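Local coordinates for genome packaging NTPase B204 (Sulfolobus turreted icosahedral virus 2, PDB 4KFU) that hydrolyses ATP as a P-loop ATPase of the FtsK-HerA superfamily to power the packaging of viral DNA into the capsid, at the zinc ion site. Numbering follows the deposited sequence.

The zinc ion site. Residues 39, 41, 73, 76, 80, 103-104, 108. With ZN (zinc ion), chain B.
This zinc site looks structural rather than catalytic, although the ion is only partly occupied, so uptake from purification or crystallisation cannot be excluded. Its ligands are two histidines and two aspartates from separate stretches of chain, and none of the four lines the nucleotide pocket. Asp39 grips the metal with both carboxylate oxygens, OD2 at 2.3 Å and OD1 slightly farther. Asp73 binds through one oxygen, OD2, 2.0 Å from ZN. In both aspartates CG is anti to the backbone N (chi1 176°), sending the carboxylates towards the metal; in both histidines it is anti to the carbonyl carbon. The imidazoles of His41 and His108 each present NE2 edge-on to the zinc, at 2.1 and 2.0 Å, and the five bonds form a nearly square pyramid; a water could have gone unseen.

The second shell of His41 is the Walker B pair, Asp103 and the presumed catalytic Glu104, so the site probably braces the catalytic region. His41 ND1 gives a 2.7 Å hydrogen bond to Asp103 O, close to the ring plane, and a longer one, 3.2 Å, to Glu104 OE1, in that plane and on the anti lone pair. OE1 also accepts a long bond from His41 N; its charge may make NE2 a stronger donor. Asp73 is fixed by Lys76: the backbone N reaches OD1, the oxygen not on zinc, at 2.9 Å from above the carboxylate plane, while NZ curls back to Asp73 O. OD1 also lies over one face of the Phe80 ring, toward its rim.

The zinc would thus tie the end of strand 35-40 to the segments after strands 68-72 and 98-102, beside helix 78-95.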
# COMPACT_ATOMS: atom_id res chain seq x y z
N ASP A 39 7.17 -3.33 -4.34
CA ASP A 39 8.34 -3.08 -3.49
C ASP A 39 8.25 -4.04 -2.31
O ASP A 39 7.46 -3.83 -1.38
CB ASP A 39 8.32 -1.61 -3.04
CG ASP A 39 9.44 -1.25 -2.05
OD1 ASP A 39 10.45 -1.98 -1.96
OD2 ASP A 39 9.31 -0.22 -1.35
N HIS A 41 9.84 -6.35 0.84
CA HIS A 41 10.88 -6.29 1.86
C HIS A 41 11.11 -7.61 2.59
O HIS A 41 12.01 -7.72 3.42
CB HIS A 41 10.56 -5.17 2.86
CG HIS A 41 10.32 -3.84 2.21
ND1 HIS A 41 9.05 -3.38 1.91
CD2 HIS A 41 11.18 -2.91 1.76
CE1 HIS A 41 9.15 -2.20 1.33
NE2 HIS A 41 10.43 -1.89 1.21
N ASP A 73 13.63 -5.21 -1.97
CA ASP A 73 14.32 -4.03 -1.44
C ASP A 73 15.19 -4.37 -0.23
O ASP A 73 14.68 -4.53 0.88
CB ASP A 73 13.31 -2.94 -1.08
CG ASP A 73 13.95 -1.71 -0.45
OD1 ASP A 73 15.19 -1.53 -0.53
OD2 ASP A 73 13.21 -0.91 0.15
N LYS A 76 16.24 -0.82 2.08
CA LYS A 76 15.07 -0.31 2.82
C LYS A 76 15.22 1.13 3.28
O LYS A 76 14.78 1.49 4.38
CB LYS A 76 14.76 -1.22 4.02
CG LYS A 76 14.47 -2.66 3.63
CD LYS A 76 14.67 -3.61 4.81
CE LYS A 76 14.35 -5.05 4.42
NZ LYS A 76 15.15 -5.50 3.25
N PHE A 80 16.72 4.39 -1.86
CA PHE A 80 16.12 3.35 -2.69
C PHE A 80 14.74 3.77 -3.16
O PHE A 80 14.43 3.63 -4.33
CB PHE A 80 16.03 2.01 -1.96
CG PHE A 80 15.50 0.90 -2.82
CD1 PHE A 80 16.36 0.16 -3.62
CD2 PHE A 80 14.14 0.62 -2.87
CE1 PHE A 80 15.88 -0.86 -4.43
CE2 PHE A 80 13.65 -0.39 -3.68
CZ PHE A 80 14.52 -1.13 -4.45
N ASP A 103 4.48 -3.27 0.35
CA ASP A 103 4.21 -3.99 1.60
C ASP A 103 5.26 -3.57 2.62
O ASP A 103 6.36 -3.12 2.23
CB ASP A 103 4.19 -5.50 1.39
CG ASP A 103 3.03 -6.18 2.14
OD1 ASP A 103 2.63 -5.65 3.21
OD2 ASP A 103 2.52 -7.22 1.66
N GLU A 104 4.92 -3.66 3.90
CA GLU A 104 5.79 -3.14 4.96
C GLU A 104 6.18 -1.68 4.69
O GLU A 104 7.37 -1.32 4.72
CB GLU A 104 7.04 -4.02 5.11
CG GLU A 104 6.76 -5.53 5.26
CD GLU A 104 6.73 -6.30 3.93
OE1 GLU A 104 7.33 -5.84 2.92
OE2 GLU A 104 6.10 -7.39 3.88
N HIS A 108 9.55 3.27 4.27
CA HIS A 108 9.69 4.48 3.45
C HIS A 108 8.79 5.63 3.90
O HIS A 108 9.01 6.78 3.52
CB HIS A 108 9.39 4.14 1.99
CG HIS A 108 10.26 3.06 1.43
ND1 HIS A 108 11.63 3.06 1.60
CD2 HIS A 108 9.97 1.96 0.71
CE1 HIS A 108 12.14 1.99 1.01
NE2 HIS A 108 11.16 1.31 0.46
ZN ZN B . 11.22 -0.60 -0.20